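Local coordinates for protein CopC (PDB 5ICU) that binds a copper(II) ion and, as a periplasmic protein of the CopC family, probably takes part in copper homeostasis, at residues A7-K12 with A17-V22; K45-G50 with P66-G71. All blocks are in the same frame, centred on the assembly; numbering follows the deposited sequence.

Interaction 1: A7-K12 with A17-V22; sequences ASPSAK and ASPKLV
Pro19 meets Pro9 ring against ring, the two pyrrolidines crossing at about a right angle. CB of Pro19 lies 4.1 Å from CG of Pro9, an apolar touch at van der Waals range, with Pro9 just after strand 4-8 and Pro19 just before strand 21-26. Further on, Leu21 takes part through its main chain: its O accepts a hydrogen bond of 2.6 Å from a water, and the same water is hydrogen-bonded to Ser8 OG at 2.9 Å. Ser8 reaches that water because its OG stands anti to the backbone N (chi1 175°). The water thus bridges Ser8 and Leu21, next to the pairing of Ser8 with Lys23. Val22 closes the contact with its backbone and both methyls. Its CA-H is directed at Ser8 O, with CA to O 3.3 Å and an angle of 142° at the hydrogen, while CG1 lies 4.0 Å from Ser8 O and CG2 4.3 Å from Pro9 CD. The peptide bond before Pro9 is cis, a kink at which the chain leaves strand 4-8. Strands 4-8 and 21-26 are antiparallel neighbours, joined by backbone hydrogen bonding between Ser8 and Lys23, and Val22 pairs in turn with Leu63 of strand 60-64. Strand 86-95 of the other sheet packs against this end through Phe93, which touches Pro9, and Tyr91, which touches Val22.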
ATOM      1  N   ALA A   7       5.000   1.025   6.828  1.00  9.17           N
ATOM      2  CA  ALA A   7       4.280   1.433   5.639  1.00  8.93           C
ATOM      3  C   ALA A   7       4.255   2.940   5.544  1.00  9.38           C
ATOM      4  O   ALA A   7       4.261   3.622   6.566  1.00 10.14           O
ATOM      5  CB  ALA A   7       2.875   0.900   5.686  1.00  8.54           C
ATOM      6  N   SER A   8       4.196   3.411   4.301  1.00  9.64           N
ATOM      7  CA  SER A   8       3.976   4.830   3.979  1.00 10.74           C
ATOM      8  C   SER A   8       2.952   4.939   2.867  1.00 10.59           C
ATOM      9  O   SER A   8       3.173   4.392   1.809  1.00 10.67           O
ATOM     10  CB  SER A   8       5.280   5.466   3.494  1.00 11.75           C
ATOM     11  OG  SER A   8       5.032   6.797   3.090  1.00 14.26           O
ATOM     12  N   PRO A   9       1.822   5.639   3.055  1.00 10.33           N
ATOM     13  CA  PRO A   9       1.328   6.079   4.367  1.00 10.51           C
ATOM     14  C   PRO A   9       1.130   4.923   5.337  1.00 10.97           C
ATOM     15  O   PRO A   9       1.009   3.793   4.895  1.00  9.94           O
ATOM     16  CB  PRO A   9      -0.012   6.731   4.021  1.00 10.69           C
ATOM     17  CG  PRO A   9       0.025   6.945   2.559  1.00 10.57           C
ATOM     18  CD  PRO A   9       0.817   5.836   2.004  1.00 10.38           C
ATOM     19  N   SER A  10       1.112   5.139   6.638  1.00 12.33           N
ATOM     20  CA  SER A  10       0.755   3.998   7.496  1.00 13.16           C
ATOM     21  C   SER A  10      -0.629   4.140   8.095  1.00 12.40           C
ATOM     22  O   SER A  10      -1.334   5.112   7.833  1.00 12.00           O
ATOM     23  CB  SER A  10       1.804   3.663   8.557  1.00 14.47           C
ATOM     24  OG  SER A  10       1.871   4.756   9.423  1.00 15.36           O
ATOM     25  N   ALA A  11      -1.028   3.107   8.818  1.00 11.87           N
ATOM     26  CA  ALA A  11      -2.361   2.971   9.364  1.00 11.50           C
ATOM     27  C   ALA A  11      -2.751   4.217  10.138  1.00 11.93           C
ATOM     28  O   ALA A  11      -2.038   4.677  11.041  1.00 11.38           O
ATOM     29  CB  ALA A  11      -2.454   1.768  10.282  1.00 11.91           C
ATOM     30  N   LYS A  12      -3.919   4.724   9.760  1.00 12.19           N
ATOM     31  CA  LYS A  12      -4.586   5.884  10.356  1.00 13.73           C
ATOM     32  C   LYS A  12      -3.890   7.227  10.110  1.00 13.74           C
ATOM     33  O   LYS A  12      -4.280   8.241  10.688  1.00 14.44           O
ATOM     34  CB  LYS A  12      -4.946   5.615  11.830  1.00 15.03           C
ATOM     35  CG  LYS A  12      -5.895   4.415  11.920  1.00 16.92           C
ATOM     36  CD  LYS A  12      -6.246   3.917  13.275  1.00 19.03           C
ATOM     37  CE  LYS A  12      -7.285   2.809  13.161  1.00 20.09           C
ATOM     38  NZ  LYS A  12      -7.503   2.117  14.465  1.00 21.71           N
ATOM     39  N   ALA A  17      -1.545  15.590   0.957  1.00 11.70           N
ATOM     40  CA  ALA A  17      -1.728  15.521  -0.472  1.00 11.23           C
ATOM     41  C   ALA A  17      -1.706  14.075  -0.905  1.00 10.77           C
ATOM     42  O   ALA A  17      -1.296  13.211  -0.127  1.00 10.38           O
ATOM     43  CB  ALA A  17      -0.634  16.279  -1.171  1.00 11.86           C
ATOM     44  N   SER A  18      -2.124  13.808  -2.139  1.00 10.39           N
ATOM     45  CA  SER A  18      -2.175  12.439  -2.628  1.00 10.15           C
ATOM     46  C   SER A  18      -0.758  11.848  -2.598  1.00 10.37           C
ATOM     47  O   SER A  18       0.159  12.481  -3.088  1.00 10.81           O
ATOM     48  CB  SER A  18      -2.678  12.430  -4.064  1.00 10.24           C
ATOM     49  OG  SER A  18      -2.846  11.087  -4.492  1.00 10.13           O
ATOM     50  N   PRO A  19      -0.597  10.633  -2.041  1.00 10.83           N
ATOM     51  CA  PRO A  19       0.747  10.016  -2.017  1.00 11.41           C
ATOM     52  C   PRO A  19       1.145   9.556  -3.413  1.00 11.71           C
ATOM     53  O   PRO A  19       0.339   8.934  -4.092  1.00 12.37           O
ATOM     54  CB  PRO A  19       0.548   8.828  -1.076  1.00 11.42           C
ATOM     55  CG  PRO A  19      -0.860   8.449  -1.256  1.00 11.19           C
ATOM     56  CD  PRO A  19      -1.613   9.739  -1.451  1.00 10.78           C
ATOM     57  N   LYS A  20       2.370   9.792  -3.826  1.00 12.47           N
ATOM     58  CA  LYS A  20       2.796   9.329  -5.145  1.00 13.42           C
ATOM     59  C   LYS A  20       2.868   7.802  -5.196  1.00 12.35           C
ATOM     60  O   LYS A  20       2.569   7.181  -6.214  1.00 12.20           O
ATOM     61  CB  LYS A  20       4.133   9.922  -5.484  1.00 15.43           C
ATOM     62  CG  LYS A  20       4.075  11.440  -5.618  1.00 18.02           C
ATOM     63  CD  LYS A  20       5.394  11.977  -6.144  1.00 21.52           C
ATOM     64  CE  LYS A  20       5.362  13.498  -6.271  1.00 24.12           C
ATOM     65  NZ  LYS A  20       6.328  14.021  -7.276  1.00 26.64           N
ATOM     66  N   LEU A  21       3.214   7.204  -4.078  1.00 12.34           N
ATOM     67  CA  LEU A  21       3.177   5.765  -3.988  1.00 12.31           C
ATOM     68  C   LEU A  21       2.910   5.309  -2.592  1.00 11.02           C
ATOM     69  O   LEU A  21       2.962   6.085  -1.621  1.00 10.95           O
ATOM     70  CB  LEU A  21       4.401   5.119  -4.600  1.00 14.36           C
ATOM     71  CG  LEU A  21       5.698   5.601  -4.073  1.00 15.52           C
ATOM     72  CD1 LEU A  21       5.903   5.102  -2.692  1.00 16.39           C
ATOM     73  CD2 LEU A  21       6.921   5.185  -4.893  1.00 16.86           C
ATOM     74  N   VAL A  22       2.528   4.037  -2.511  1.00  9.88           N
ATOM     75  CA  VAL A  22       2.410   3.299  -1.263  1.00  9.57           C
ATOM     76  C   VAL A  22       3.664   2.459  -1.159  1.00  9.14           C
ATOM     77  O   VAL A  22       4.006   1.760  -2.124  1.00  8.56           O
ATOM     78  CB  VAL A  22       1.166   2.411  -1.252  1.00  9.81           C
ATOM     79  CG1 VAL A  22       1.166   1.448  -0.060  1.00 10.10           C
ATOM     80  CG2 VAL A  22      -0.083   3.245  -1.254  1.00 10.06           C
TER
HETATM   81  O   HOH W   1       4.133   7.247   0.418  1.00 23.40           O

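Interaction 2: K45-G50 with P66-G71; sequences KLVVEG and PELAVG
A classic beta bulge puts the side chains of two consecutive residues, Val47 and Val48, on the same side of their strand, and both point toward Pro66. Successive residues of a regular strand would alternate sides; here Val47 and Val48 stand together opposite Ile39 of strand 36-40, and each offers a methyl to the loop that follows strand 60-64. The proline ring is shared between them: its CG lies 3.8 Å from Val47 CG1, and its CD 3.7 Å from Val48 CG1. The two valines turn differently to make these touches. In Val47 CG1 is anti to the backbone N (chi1 177°), whereas in Val48 the corresponding methyl sits between the backbone N and the carbonyl carbon (chi1 61°), the more hindered placement. Val47 CG1 also serves a second partner, with Leu68 CD2 3.9 Å away, so that one methyl spans Pro66 and Leu68. Leu68 is buried, and the end of its side chain bends nearer to the strand than its first bond suggests. The interface consists of these aliphatic touches, a small apolar patch between edge strand and loop. Strand 46-50 is the outermost strand of the mixed sheet and pairs with strand 36-40, where Val47 and Val48 both bond to Ile39 through the backbone. On the far side of the loop, Gly71 begins strand 71-80 and pairs with Val95 of strand 86-95, which places 66-71 as the crossing from the three-stranded sheet into the mixed one.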
ATOM      1  N   LYS A  45     -14.538   0.656  -3.756  1.00 10.13           N
ATOM      2  CA  LYS A  45     -14.205   0.513  -5.164  1.00 10.44           C
ATOM      3  C   LYS A  45     -12.692   0.401  -5.329  1.00  9.14           C
ATOM      4  O   LYS A  45     -11.914   1.143  -4.718  1.00  8.03           O
ATOM      5  CB  LYS A  45     -14.720   1.714  -5.949  1.00 12.51           C
ATOM      6  CG  LYS A  45     -14.509   1.595  -7.429  1.00 15.19           C
ATOM      7  CD  LYS A  45     -15.234   2.697  -8.190  1.00 18.23           C
ATOM      8  CE  LYS A  45     -15.136   2.448  -9.691  1.00 20.80           C
ATOM      9  NZ  LYS A  45     -13.732   2.493 -10.192  1.00 22.79           N
ATOM     10  N   LEU A  46     -12.265  -0.514  -6.194  1.00  8.51           N
ATOM     11  CA  LEU A  46     -10.852  -0.706  -6.503  1.00  8.48           C
ATOM     12  C   LEU A  46     -10.335   0.470  -7.305  1.00  8.32           C
ATOM     13  O   LEU A  46     -10.796   0.727  -8.397  1.00  9.14           O
ATOM     14  CB  LEU A  46     -10.674  -2.032  -7.244  1.00  8.90           C
ATOM     15  CG  LEU A  46      -9.227  -2.375  -7.626  1.00  8.91           C
ATOM     16  CD1 LEU A  46      -8.315  -2.514  -6.448  1.00  8.88           C
ATOM     17  CD2 LEU A  46      -9.234  -3.629  -8.499  1.00  9.30           C
ATOM     18  N   VAL A  47      -9.366   1.180  -6.751  1.00  7.65           N
ATOM     19  CA  VAL A  47      -8.734   2.330  -7.429  1.00  7.77           C
ATOM     20  C   VAL A  47      -7.581   1.853  -8.311  1.00  7.90           C
ATOM     21  O   VAL A  47      -7.475   2.240  -9.485  1.00  8.62           O
ATOM     22  CB  VAL A  47      -8.242   3.356  -6.403  1.00  7.78           C
ATOM     23  CG1 VAL A  47      -7.528   4.518  -7.097  1.00  8.04           C
ATOM     24  CG2 VAL A  47      -9.439   3.913  -5.602  1.00  7.79           C
ATOM     25  N   VAL A  48      -6.695   1.032  -7.733  1.00  7.35           N
ATOM     26  CA  VAL A  48      -5.522   0.529  -8.441  1.00  7.57           C
ATOM     27  C   VAL A  48      -5.026  -0.711  -7.726  1.00  6.96           C
ATOM     28  O   VAL A  48      -5.220  -0.832  -6.517  1.00  6.86           O
ATOM     29  CB  VAL A  48      -4.387   1.614  -8.518  1.00  8.10           C
ATOM     30  CG1 VAL A  48      -3.892   2.034  -7.170  1.00  8.33           C
ATOM     31  CG2 VAL A  48      -3.254   1.132  -9.419  1.00  8.67           C
ATOM     32  N   GLU A  49      -4.459  -1.623  -8.486  1.00  6.92           N
ATOM     33  CA  GLU A  49      -3.787  -2.815  -7.947  1.00  6.95           C
ATOM     34  C   GLU A  49      -2.440  -2.957  -8.611  1.00  7.13           C
ATOM     35  O   GLU A  49      -2.275  -2.641  -9.785  1.00  7.54           O
ATOM     36  CB  GLU A  49      -4.636  -4.082  -8.213  1.00  7.32           C
ATOM     37  CG  GLU A  49      -4.086  -5.352  -7.572  1.00  7.51           C
ATOM     38  CD  GLU A  49      -2.943  -6.040  -8.312  1.00  7.76           C
ATOM     39  OE1 GLU A  49      -2.749  -5.839  -9.535  1.00  8.86           O
ATOM     40  OE2 GLU A  49      -2.158  -6.771  -7.661  1.00  7.69           O
ATOM     41  N   GLY A  50      -1.472  -3.453  -7.865  1.00  6.85           N
ATOM     42  CA  GLY A  50      -0.190  -3.856  -8.447  1.00  7.57           C
ATOM     43  C   GLY A  50       0.860  -4.075  -7.397  1.00  7.49           C
ATOM     44  O   GLY A  50       0.516  -4.206  -6.215  1.00  8.06           O
ATOM     45  N   PRO A  66      -2.419   6.488  -8.636  1.00 10.35           N
ATOM     46  CA  PRO A  66      -2.942   7.660  -9.372  1.00 10.61           C
ATOM     47  C   PRO A  66      -3.278   8.760  -8.396  1.00 10.59           C
ATOM     48  O   PRO A  66      -3.179   8.604  -7.182  1.00 10.31           O
ATOM     49  CB  PRO A  66      -4.230   7.125  -9.996  1.00 10.74           C
ATOM     50  CG  PRO A  66      -4.701   6.133  -8.977  1.00 10.73           C
ATOM     51  CD  PRO A  66      -3.473   5.483  -8.383  1.00 10.65           C
ATOM     52  N   GLU A  67      -3.620   9.929  -8.904  1.00 10.67           N
ATOM     53  CA  GLU A  67      -4.049  11.027  -8.106  1.00 11.27           C
ATOM     54  C   GLU A  67      -5.290  10.671  -7.351  1.00 10.89           C
ATOM     55  O   GLU A  67      -6.297  10.299  -7.974  1.00 12.78           O
ATOM     56  CB  GLU A  67      -4.294  12.253  -9.002  1.00 11.92           C
ATOM     57  CG  GLU A  67      -4.717  13.500  -8.259  1.00 12.41           C
ATOM     58  CD  GLU A  67      -3.662  14.090  -7.333  1.00 12.85           C
ATOM     59  OE1 GLU A  67      -2.492  13.710  -7.419  1.00 12.87           O
ATOM     60  OE2 GLU A  67      -3.997  15.025  -6.552  1.00 14.68           O
ATOM     61  N   LEU A  68      -5.194  10.727  -6.034  1.00 10.13           N
ATOM     62  CA  LEU A  68      -6.282  10.386  -5.140  1.00  9.93           C
ATOM     63  C   LEU A  68      -7.031  11.620  -4.658  1.00 10.40           C
ATOM     64  O   LEU A  68      -6.441  12.510  -4.059  1.00 11.13           O
ATOM     65  CB  LEU A  68      -5.761   9.627  -3.926  1.00  9.86           C
ATOM     66  CG  LEU A  68      -4.998   8.309  -4.175  1.00  9.72           C
ATOM     67  CD1 LEU A  68      -4.689   7.674  -2.853  1.00  9.71           C
ATOM     68  CD2 LEU A  68      -5.762   7.358  -5.060  1.00  9.88           C
ATOM     69  N   ALA A  69      -8.351  11.594  -4.854  1.00 10.20           N
ATOM     70  CA  ALA A  69      -9.238  12.585  -4.320  1.00 10.09           C
ATOM     71  C   ALA A  69      -9.174  12.624  -2.808  1.00 10.20           C
ATOM     72  O   ALA A  69      -8.872  11.622  -2.158  1.00  9.83           O
ATOM     73  CB  ALA A  69     -10.652  12.296  -4.786  1.00 10.11           C
ATOM     74  N   VAL A  70      -9.443  13.757  -2.215  1.00 10.12           N
ATOM     75  CA  VAL A  70      -9.564  13.906  -0.793  1.00 10.15           C
ATOM     76  C   VAL A  70     -10.582  12.883  -0.274  1.00 10.27           C
ATOM     77  O   VAL A  70     -11.651  12.693  -0.871  1.00 11.24           O
ATOM     78  CB  VAL A  70      -9.964  15.385  -0.452  1.00 10.55           C
ATOM     79  CG1 VAL A  70     -10.437  15.513   0.958  1.00 10.77           C
ATOM     80  CG2 VAL A  70      -8.823  16.327  -0.748  1.00 10.78           C
ATOM     81  N   GLY A  71     -10.226  12.246   0.830  1.00  9.71           N
ATOM     82  CA  GLY A  71     -11.054  11.269   1.500  1.00  9.80           C
ATOM     83  C   GLY A  71     -10.227  10.110   2.035  1.00  9.40           C
ATOM     84  O   GLY A  71      -8.997  10.137   2.061  1.00  9.46           O
TER

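Interactions 1 and 2 follow one another along the chain, the first closing before the second opens, and their centres lie 11 Å apart within the CopC domain. They touch directly: Ser18 OG and Leu68 N, 2.8 Å apart, probably form a hydrogen bond, and Pro19 CD packs 4.0 Å from Leu68 CD1. Interaction 1 belongs to the antiparallel sheet of strands 4-8, 21-26 and 60-64, whereas segment 45-50 edges the mixed sheet. The loop 66-71 runs from one sheet to the other. In space, successive contacts lead from 17-22 through this loop to 45-50, although the loop follows 45-50 in sequence, and so link both layers of the cupredoxin-like beta sandwich.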